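Local coordinates for SusD-like carbohydrate binding protein (Bacteroides vulgatus, PDB 3LEW) that probably binds carbohydrate at the bacterial outer membrane, as a SusD-family protein thought to take part in nutrient capture, at residues 38-42 with 64-68; 296-302 with 397-401; 425-431 with 442-447. All coordinates share one frame; numbering follows the deposited sequence.

Interaction 1. Residues 38-42 with 64-68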
loop_
_atom_site.group_PDB
_atom_site.type_symbol
_atom_site.label_atom_id
_atom_site.label_comp_id
_atom_site.label_asym_id
_atom_site.label_seq_id
_atom_site.Cartn_x
_atom_site.Cartn_y
_atom_site.Cartn_z
ATOM N N ASN A 38 0.877 14.311 9.606
ATOM C CA ASN A 38 2.116 14.757 10.295
ATOM C C ASN A 38 2.858 15.761 9.378
ATOM O O ASN A 38 3.774 15.404 8.615
ATOM C CB ASN A 38 2.992 13.573 10.742
ATOM C CG ASN A 38 4.196 14.022 11.531
ATOM O OD1 ASN A 38 4.203 15.144 12.085
ATOM N ND2 ASN A 38 5.231 13.188 11.585
ATOM N N SER A 39 2.401 17.013 9.436
ATOM C CA SER A 39 2.662 18.013 8.384
ATOM C C SER A 39 1.899 17.630 7.146
ATOM O O SER A 39 1.490 16.486 6.962
ATOM C CB SER A 39 4.156 18.214 8.069
ATOM O OG SER A 39 4.697 17.320 7.088
ATOM N N TYR A 40 1.751 18.584 6.242
ATOM C CA TYR A 40 1.153 18.311 4.960
ATOM C C TYR A 40 1.860 17.248 4.116
ATOM O O TYR A 40 1.234 16.679 3.218
ATOM C CB TYR A 40 1.023 19.583 4.139
ATOM C CG TYR A 40 -0.113 20.500 4.575
ATOM C CD1 TYR A 40 -1.425 20.122 4.403
ATOM C CD2 TYR A 40 0.136 21.750 5.143
ATOM C CE1 TYR A 40 -2.472 20.929 4.798
ATOM C CE2 TYR A 40 -0.926 22.584 5.529
ATOM C CZ TYR A 40 -2.223 22.157 5.348
ATOM O OH TYR A 40 -3.319 22.922 5.694
ATOM N N ALA A 41 3.136 16.961 4.407
ATOM C CA ALA A 41 3.886 15.914 3.692
ATOM C C ALA A 41 3.356 14.511 3.959
ATOM O O ALA A 41 3.657 13.600 3.217
ATOM C CB ALA A 41 5.425 15.981 4.067
ATOM N N ASN A 42 2.617 14.328 5.066
ATOM C CA ASN A 42 2.148 13.003 5.479
ATOM C C ASN A 42 0.659 12.952 5.804
ATOM O O ASN A 42 0.269 13.044 6.985
ATOM C CB ASN A 42 2.939 12.556 6.718
ATOM C CG ASN A 42 4.430 12.400 6.392
ATOM O OD1 ASN A 42 4.782 11.485 5.657
ATOM N ND2 ASN A 42 5.282 13.288 6.926
ATOM N N LYS A 64 9.511 18.937 -5.825
ATOM C CA LYS A 64 8.554 19.649 -5.016
ATOM C C LYS A 64 8.504 19.074 -3.601
ATOM O O LYS A 64 9.072 18.027 -3.267
ATOM C CB LYS A 64 7.180 19.633 -5.645
ATOM C CG LYS A 64 7.087 20.260 -7.003
ATOM C CD LYS A 64 7.230 21.756 -6.943
ATOM C CE LYS A 64 7.164 22.307 -8.333
ATOM N NZ LYS A 64 7.401 23.756 -8.387
ATOM N N TYR A 65 7.813 19.829 -2.747
ATOM C CA TYR A 65 7.507 19.392 -1.392
ATOM C C TYR A 65 6.920 17.989 -1.358
ATOM O O TYR A 65 6.120 17.590 -2.221
ATOM C CB TYR A 65 6.507 20.365 -0.793
ATOM C CG TYR A 65 6.088 20.083 0.618
ATOM C CD1 TYR A 65 6.892 20.468 1.669
ATOM C CD2 TYR A 65 4.871 19.498 0.899
ATOM C CE1 TYR A 65 6.491 20.247 3.006
ATOM C CE2 TYR A 65 4.481 19.289 2.215
ATOM C CZ TYR A 65 5.275 19.685 3.243
ATOM O OH TYR A 65 4.872 19.467 4.560
ATOM N N GLY A 66 7.326 17.254 -0.313
ATOM C CA GLY A 66 6.755 15.944 -0.052
ATOM C C GLY A 66 7.703 14.777 0.006
ATOM O O GLY A 66 8.264 14.482 1.105
ATOM N N PHE A 67 7.835 14.049 -1.109
ATOM C CA PHE A 67 8.448 12.720 -1.091
ATOM C C PHE A 67 9.764 12.558 -1.818
ATOM O O PHE A 67 10.213 11.416 -2.034
ATOM C CB PHE A 67 7.421 11.721 -1.609
ATOM C CG PHE A 67 6.295 11.492 -0.625
ATOM C CD1 PHE A 67 5.153 12.313 -0.631
ATOM C CD2 PHE A 67 6.369 10.451 0.279
ATOM C CE1 PHE A 67 4.100 12.093 0.306
ATOM C CE2 PHE A 67 5.318 10.228 1.159
ATOM C CZ PHE A 67 4.193 11.049 1.166
ATOM N N ARG A 68 10.430 13.669 -2.112
ATOM C CA ARG A 68 11.730 13.576 -2.830
ATOM C C ARG A 68 12.755 12.754 -2.013
ATOM O O ARG A 68 13.438 11.935 -2.585
ATOM C CB ARG A 68 12.319 14.942 -3.180
ATOM C CG ARG A 68 13.694 14.825 -3.964
ATOM C CD ARG A 68 14.505 16.144 -3.968
ATOM N NE ARG A 68 14.775 16.589 -2.586
ATOM C CZ ARG A 68 15.892 16.365 -1.893
ATOM N NH1 ARG A 68 16.918 15.712 -2.439
ATOM N NH2 ARG A 68 16.000 16.823 -0.650
HETATM O O HOH W 1 6.350 12.858 3.046
#
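Tyr-65 lays its phenol against a type I beta turn, Ser-39 to Asn-42, so two surface loops of the SusD fold meet here: one joins helix 19-35 to helix 46-54, the other runs from strand 59-61 into helix 68-71. Followed outward, the tyrosine starts with CB pointing toward the turn, and CG stands anti to the backbone N (chi1 -179°), which carries the ring straight across. CE2 comes first, 3.5 Å from Ala-41 N and also against Tyr-40 CB. CZ then packs on the methyl CB of Ala-41 at 3.8 Å, while Tyr-40 C lies at the ring's edge, near its plane. At the tip, OH sits 3.1 Å from Ala-41 N and 3.3 Å from Ser-39 OG.

The surface it meets is well fixed. Ser-39 OG accepts from Ala-41 N, an ST turn, and donates to Asn-38 O at 2.6 Å; that carbonyl also takes an in-plane bond from Asn-42 ND2. Tyr-40 stacks on Tyr-269, outside the contact.

Gly-66 has backbone angles (phi 123°, psi -97°) at which any side chain would collide with the carbonyl oxygen of Tyr-65. Phe-67, the N-cap residue of helix 68-71, brings CE1 and CZ to Ala-41 O, each at 3.3 Å. Water 1 lies 2.8 Å from that same oxygen and also near Gly-66 O, over the centre of the Phe-67 ring.

Interaction 2. Residues 296-302 with 397-401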
loop_
_atom_site.group_PDB
_atom_site.type_symbol
_atom_site.label_atom_id
_atom_site.label_comp_id
_atom_site.label_asym_id
_atom_site.label_seq_id
_atom_site.Cartn_x
_atom_site.Cartn_y
_atom_site.Cartn_z
ATOM N N PHE A 296 4.687 -2.613 -20.879
ATOM C CA PHE A 296 3.359 -2.839 -21.412
ATOM C C PHE A 296 3.403 -3.132 -22.892
ATOM O O PHE A 296 4.168 -2.512 -23.635
ATOM C CB PHE A 296 2.444 -1.617 -21.173
ATOM C CG PHE A 296 2.244 -1.278 -19.719
ATOM C CD1 PHE A 296 3.184 -0.542 -19.017
ATOM C CD2 PHE A 296 1.115 -1.715 -19.046
ATOM C CE1 PHE A 296 3.015 -0.278 -17.648
ATOM C CE2 PHE A 296 0.931 -1.424 -17.729
ATOM C CZ PHE A 296 1.872 -0.689 -17.026
ATOM N N GLU A 297 2.580 -4.080 -23.331
ATOM C CA GLU A 297 2.389 -4.322 -24.755
ATOM C C GLU A 297 1.405 -3.311 -25.374
ATOM O O GLU A 297 0.418 -2.924 -24.772
ATOM C CB GLU A 297 1.864 -5.747 -25.012
ATOM C CG GLU A 297 2.779 -6.872 -24.607
ATOM C CD GLU A 297 2.533 -7.358 -23.183
ATOM O OE1 GLU A 297 1.387 -7.277 -22.722
ATOM O OE2 GLU A 297 3.492 -7.796 -22.517
ATOM N N ASP A 298 1.649 -2.919 -26.606
ATOM C CA ASP A 298 0.684 -2.111 -27.339
ATOM C C ASP A 298 -0.646 -2.866 -27.393
ATOM O O ASP A 298 -0.669 -4.087 -27.623
ATOM C CB ASP A 298 1.164 -1.868 -28.782
ATOM C CG ASP A 298 2.334 -0.898 -28.876
ATOM O OD1 ASP A 298 2.704 -0.237 -27.869
ATOM O OD2 ASP A 298 2.851 -0.795 -30.020
ATOM N N GLY A 299 -1.745 -2.155 -27.166
ATOM C CA GLY A 299 -3.060 -2.787 -27.001
ATOM C C GLY A 299 -3.522 -2.827 -25.549
ATOM O O GLY A 299 -4.720 -2.893 -25.281
ATOM N N ASP A 300 -2.585 -2.765 -24.598
ATOM C CA ASP A 300 -2.929 -2.710 -23.179
ATOM C C ASP A 300 -3.315 -1.280 -22.901
ATOM O O ASP A 300 -2.516 -0.387 -23.131
ATOM C CB ASP A 300 -1.691 -3.086 -22.377
ATOM C CG ASP A 300 -1.920 -3.153 -20.882
ATOM O OD1 ASP A 300 -2.696 -2.341 -20.270
ATOM O OD2 ASP A 300 -1.220 -4.000 -20.279
ATOM N N TYR A 301 -4.538 -1.044 -22.460
ATOM C CA TYR A 301 -4.997 0.329 -22.308
ATOM C C TYR A 301 -4.302 1.093 -21.198
ATOM O O TYR A 301 -4.360 2.318 -21.186
ATOM C CB TYR A 301 -6.514 0.419 -22.182
ATOM C CG TYR A 301 -7.184 -0.279 -21.007
ATOM C CD1 TYR A 301 -7.035 0.154 -19.694
ATOM C CD2 TYR A 301 -8.058 -1.348 -21.234
ATOM C CE1 TYR A 301 -7.721 -0.495 -18.638
ATOM C CE2 TYR A 301 -8.748 -1.969 -20.197
ATOM C CZ TYR A 301 -8.556 -1.547 -18.896
ATOM O OH TYR A 301 -9.294 -2.179 -17.903
ATOM N N ARG A 302 -3.610 0.397 -20.286
ATOM C CA ARG A 302 -2.843 1.079 -19.262
ATOM C C ARG A 302 -1.648 1.852 -19.861
ATOM O O ARG A 302 -1.210 2.878 -19.287
ATOM C CB ARG A 302 -2.403 0.105 -18.160
ATOM C CG ARG A 302 -3.588 -0.600 -17.469
ATOM C CD ARG A 302 -3.150 -1.742 -16.569
ATOM N NE ARG A 302 -2.530 -2.817 -17.369
ATOM C CZ ARG A 302 -1.975 -3.905 -16.841
ATOM N NH1 ARG A 302 -2.048 -4.131 -15.526
ATOM N NH2 ARG A 302 -1.409 -4.819 -17.627
ATOM N N GLU A 397 3.599 -8.063 -13.323
ATOM C CA GLU A 397 2.182 -7.652 -13.470
ATOM C C GLU A 397 1.679 -6.908 -12.217
ATOM O O GLU A 397 0.865 -5.992 -12.338
ATOM C CB GLU A 397 1.299 -8.854 -13.864
ATOM C CG GLU A 397 -0.055 -8.479 -14.420
ATOM C CD GLU A 397 0.005 -7.630 -15.676
ATOM O OE1 GLU A 397 0.788 -7.919 -16.608
ATOM O OE2 GLU A 397 -0.709 -6.615 -15.677
ATOM N N ARG A 398 2.144 -7.271 -11.007
ATOM C CA ARG A 398 1.859 -6.448 -9.824
ATOM C C ARG A 398 2.340 -4.991 -9.989
ATOM O O ARG A 398 1.618 -4.081 -9.651
ATOM C CB ARG A 398 2.509 -7.029 -8.551
ATOM C CG ARG A 398 1.894 -8.328 -8.100
ATOM C CD ARG A 398 2.645 -8.925 -6.879
ATOM N NE ARG A 398 2.581 -8.040 -5.743
ATOM C CZ ARG A 398 1.620 -8.002 -4.817
ATOM N NH1 ARG A 398 0.618 -8.850 -4.830
ATOM N NH2 ARG A 398 1.674 -7.083 -3.854
ATOM N N ARG A 399 3.577 -4.788 -10.465
ATOM C CA ARG A 399 4.116 -3.446 -10.669
ATOM C C ARG A 399 3.287 -2.689 -11.693
ATOM O O ARG A 399 3.063 -1.485 -11.532
ATOM C CB ARG A 399 5.580 -3.533 -11.129
ATOM C CG ARG A 399 6.506 -4.010 -9.964
ATOM C CD ARG A 399 7.844 -4.427 -10.505
ATOM N NE ARG A 399 8.506 -3.344 -11.214
ATOM C CZ ARG A 399 9.587 -3.521 -11.980
ATOM N NH1 ARG A 399 10.118 -4.732 -12.134
ATOM N NH2 ARG A 399 10.160 -2.503 -12.593
ATOM N N LYS A 400 2.843 -3.399 -12.707
ATOM C CA LYS A 400 2.094 -2.785 -13.815
ATOM C C LYS A 400 0.679 -2.409 -13.369
ATOM O O LYS A 400 0.231 -1.304 -13.623
ATOM C CB LYS A 400 2.040 -3.726 -15.002
ATOM C CG LYS A 400 3.371 -3.929 -15.703
ATOM C CD LYS A 400 3.312 -5.142 -16.626
ATOM C CE LYS A 400 2.324 -4.930 -17.819
ATOM N NZ LYS A 400 2.079 -6.218 -18.566
ATOM N N GLU A 401 0.007 -3.324 -12.710
ATOM C CA GLU A 401 -1.412 -3.137 -12.328
ATOM C C GLU A 401 -1.585 -2.273 -11.092
ATOM O O GLU A 401 -2.596 -1.572 -10.977
ATOM C CB GLU A 401 -2.075 -4.508 -12.122
ATOM C CG GLU A 401 -3.543 -4.502 -11.588
ATOM C CD GLU A 401 -4.564 -3.877 -12.523
ATOM O OE1 GLU A 401 -4.258 -3.660 -13.715
ATOM O OE2 GLU A 401 -5.703 -3.614 -12.061
HETATM O O HOH W 2 0.999 -5.259 -20.999
HETATM O O HOH W 3 4.182 -7.458 -19.815
#
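Arg-302 reaches three carboxylates at once with its guanidinium group, in a buried setting. Asp-300, two residues earlier, is gripped side-on: NE goes to OD1 and NH2 to OD2, both in the guanidinium plane and on syn lone pairs, and the NE bond is nearly straight at 172°. Across the contact, NH1 and NH2 close end-on upon a single oxygen, Glu-397 OE2, with NH2 at 2.7 Å and the two flat groups only 20° from coplanar. NH1 also reaches Glu-401 OE1 at 2.9 Å, but that oxygen is tilted out of the guanidinium plane and offers its anti lone pair. The bend at chi3 (-65°) turns the end of the arginine so that it can face the loop acid and the helix acids together.

Lys-400 runs alongside. Its CB lies over one face of the guanidinium, and its CE rests on a face of the Phe-296 ring, 4.0 Å from the centroid, a CH-pi contact. NZ bonds Glu-397 OE1, an oxygen shared with Lys-373, and waters 2 and 3 link NZ to Glu-297, whose OE1 also accepts from Lys-379 N. Water 2 additionally donates to Asp-300 OD2. Glu-401 OE2 is held by Arg-345 and Arg-376, so the acids have several cationic mates, which would probably keep them ionised.

Asp-300 OD1 takes Arg-302 N as well, at 2.9 Å, which fixes the loop end that carries the arginine. The whole is a buried salt-bridge network anchored by an Asx turn, tying the loop before strand 306-309 to the C-terminal end of helix 387-401.

Interaction 3. Residues 425-431 with 442-447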
loop_
_atom_site.group_PDB
_atom_site.type_symbol
_atom_site.label_atom_id
_atom_site.label_comp_id
_atom_site.label_asym_id
_atom_site.label_seq_id
_atom_site.Cartn_x
_atom_site.Cartn_y
_atom_site.Cartn_z
ATOM N N PRO A 425 17.733 9.121 -21.359
ATOM C CA PRO A 425 18.354 10.304 -21.974
ATOM C C PRO A 425 17.475 11.560 -21.864
ATOM O O PRO A 425 16.241 11.472 -21.654
ATOM C CB PRO A 425 18.565 9.890 -23.441
ATOM C CG PRO A 425 17.580 8.824 -23.702
ATOM C CD PRO A 425 17.351 8.106 -22.369
ATOM N N GLU A 426 18.133 12.713 -21.947
ATOM C CA GLU A 426 17.474 14.006 -21.898
ATOM C C GLU A 426 16.840 14.486 -23.196
ATOM O O GLU A 426 16.085 15.458 -23.186
ATOM C CB GLU A 426 18.464 15.070 -21.407
ATOM C CG GLU A 426 18.785 14.943 -19.926
ATOM C CD GLU A 426 19.305 16.267 -19.329
ATOM O OE1 GLU A 426 20.129 16.935 -20.011
ATOM O OE2 GLU A 426 18.876 16.632 -18.208
ATOM N N GLY A 427 17.137 13.843 -24.322
ATOM C CA GLY A 427 16.566 14.281 -25.597
ATOM C C GLY A 427 17.328 15.507 -26.092
ATOM O O GLY A 427 18.555 15.500 -26.094
ATOM N N PRO A 428 16.619 16.573 -26.502
ATOM C CA PRO A 428 15.175 16.786 -26.471
ATOM C C PRO A 428 14.392 15.947 -27.474
ATOM O O PRO A 428 14.972 15.346 -28.361
ATOM C CB PRO A 428 15.049 18.271 -26.831
ATOM C CG PRO A 428 16.195 18.500 -27.769
ATOM C CD PRO A 428 17.314 17.698 -27.165
ATOM N N ILE A 429 13.080 15.943 -27.311
ATOM C CA ILE A 429 12.151 15.260 -28.185
ATOM C C ILE A 429 11.122 16.280 -28.654
ATOM O O ILE A 429 11.038 17.373 -28.095
ATOM C CB ILE A 429 11.388 14.144 -27.433
ATOM C CG1 ILE A 429 10.474 14.761 -26.360
ATOM C CG2 ILE A 429 12.392 13.156 -26.825
ATOM C CD1 ILE A 429 9.470 13.815 -25.763
ATOM N N ASP A 430 10.303 15.895 -29.631
ATOM C CA ASP A 430 9.164 16.694 -30.012
ATOM C C ASP A 430 7.947 16.386 -29.182
ATOM O O ASP A 430 7.389 15.299 -29.280
ATOM C CB ASP A 430 8.835 16.479 -31.483
ATOM C CG ASP A 430 9.849 17.116 -32.378
ATOM O OD1 ASP A 430 9.885 18.377 -32.420
ATOM O OD2 ASP A 430 10.619 16.358 -33.012
ATOM N N TYR A 431 7.516 17.368 -28.397
ATOM C CA TYR A 431 6.379 17.214 -27.485
ATOM C C TYR A 431 5.113 17.730 -28.192
ATOM O O TYR A 431 5.089 18.884 -28.642
ATOM C CB TYR A 431 6.667 17.978 -26.173
ATOM C CG TYR A 431 5.508 18.151 -25.209
ATOM C CD1 TYR A 431 4.782 17.063 -24.744
ATOM C CD2 TYR A 431 5.176 19.397 -24.723
ATOM C CE1 TYR A 431 3.713 17.228 -23.868
ATOM C CE2 TYR A 431 4.136 19.565 -23.811
ATOM C CZ TYR A 431 3.400 18.471 -23.386
ATOM O OH TYR A 431 2.365 18.668 -22.468
ATOM N N THR A 442 3.333 21.758 -31.393
ATOM C CA THR A 442 4.556 20.996 -31.075
ATOM C C THR A 442 5.726 21.900 -30.678
ATOM O O THR A 442 5.935 22.943 -31.297
ATOM C CB THR A 442 5.035 20.137 -32.268
ATOM O OG1 THR A 442 4.017 19.192 -32.615
ATOM C CG2 THR A 442 6.348 19.383 -31.943
ATOM N N LEU A 443 6.492 21.448 -29.671
ATOM C CA LEU A 443 7.690 22.120 -29.145
ATOM C C LEU A 443 8.779 21.087 -28.778
ATOM O O LEU A 443 8.462 19.950 -28.396
ATOM C CB LEU A 443 7.321 22.873 -27.866
ATOM C CG LEU A 443 6.898 24.343 -27.824
ATOM C CD1 LEU A 443 6.206 24.841 -29.087
ATOM C CD2 LEU A 443 6.022 24.555 -26.595
ATOM N N LYS A 444 10.047 21.495 -28.833
ATOM C CA LYS A 444 11.152 20.668 -28.343
ATOM C C LYS A 444 11.247 20.770 -26.808
ATOM O O LYS A 444 11.265 21.870 -26.259
ATOM C CB LYS A 444 12.503 21.097 -28.939
ATOM C CG LYS A 444 12.702 20.817 -30.475
ATOM C CD LYS A 444 13.083 19.346 -30.776
ATOM C CE LYS A 444 13.183 19.040 -32.282
ATOM N NZ LYS A 444 12.869 17.598 -32.585
ATOM N N LYS A 445 11.296 19.619 -26.135
ATOM C CA LYS A 445 11.473 19.552 -24.676
ATOM C C LYS A 445 12.465 18.465 -24.265
ATOM O O LYS A 445 12.532 17.409 -24.875
ATOM C CB LYS A 445 10.134 19.249 -23.983
ATOM C CG LYS A 445 9.034 20.224 -24.259
ATOM C CD LYS A 445 9.363 21.586 -23.724
ATOM C CE LYS A 445 8.167 22.490 -23.817
ATOM N NZ LYS A 445 8.557 23.898 -23.641
ATOM N N LYS A 446 13.190 18.697 -23.182
ATOM C CA LYS A 446 14.033 17.680 -22.570
ATOM C C LYS A 446 13.212 16.680 -21.768
ATOM O O LYS A 446 12.237 17.058 -21.160
ATOM C CB LYS A 446 15.054 18.300 -21.638
ATOM C CG LYS A 446 16.156 19.017 -22.415
ATOM C CD LYS A 446 17.467 18.859 -21.710
ATOM C CE LYS A 446 17.821 20.085 -20.967
ATOM N NZ LYS A 446 18.575 21.022 -21.867
ATOM N N THR A 447 13.632 15.421 -21.779
ATOM C CA THR A 447 12.893 14.336 -21.121
ATOM C C THR A 447 13.570 13.981 -19.795
ATOM O O THR A 447 14.772 13.775 -19.737
ATOM C CB THR A 447 12.886 13.075 -22.011
ATOM O OG1 THR A 447 14.197 12.898 -22.588
ATOM C CG2 THR A 447 11.837 13.211 -23.155
#
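Ile-429 and Lys-445 form a hydrogen-bonded antiparallel pair in the hairpin of strands 429-434 and 440-448, its two bonds Ile-429 N to Lys-445 O and Lys-445 N to Ile-429 O. The hairpin forms one edge of a mixed sheet, with strand 321-326 between 440-448 and 306-309. Tyr-431 and Leu-443 repeat the pattern two residues on, with Tyr-431 N 2.7 Å from Leu-443 O. Asp-430 and Lys-444 fill the non-hydrogen-bonded position between. Where a cis peptide precedes Pro-428, the pairing continues outside the regular ladder: Thr-447 N donates to Glu-426 O at 2.8 Å from above the carbonyl plane, and Thr-447 OG1 donates to Pro-425 O at 2.7 Å.

Apolar contacts gather on the face that carries Ile-429 and Tyr-431. The methyl CG2 of Thr-447 meets Ile-429 CD1 at 3.6 Å and CG2 at 3.7 Å, the two side chains crossing at about a right angle. Thr-447 can serve both jobs because chi1 of 42° turns OG1 to the loop while CG2 lies beside the backbone N, facing the isoleucine. Trp-308 of strand 306-309 touches both residues. Further along, Tyr-431 CB packs on Lys-445 CG at 3.8 Å; the lysine's NZ goes on to Val-316 O and Ala-319 O. A glycine in place of Thr-447 would probably leave Pro-425 O without its hydroxyl mate and open a gap beside Ile-429.

One charged pair lies on the opposite face. Lys-444, bent at chi2 (-80°), brings NZ to Asp-430 OD2 at 2.6 Å, from above the carboxylate plane. With backbone bonds setting the register, the salt bridge is left to exposed side chains and the methyl packing to the face turned toward Trp-308.

In the fold
Interaction 2 is the buried contact of the three, and also the most highly charged: helix 387-401 is held to a loop by carboxylates, cations and bound waters. Interaction 1 lies at the surface and rests on aromatic and methyl packing between two loops, with a water between their backbones. Interaction 3, partly buried and the most remote, its centre about 33 Å from the centre of the chain, relies on backbone pairing within one hairpin, its single salt bridge between exposed residues. None touches another; centres lie 24 to 29 Å apart. The loop of 296-302 leads to strand 306-309, which borders interaction 3, so those two contacts share a neighbouring element.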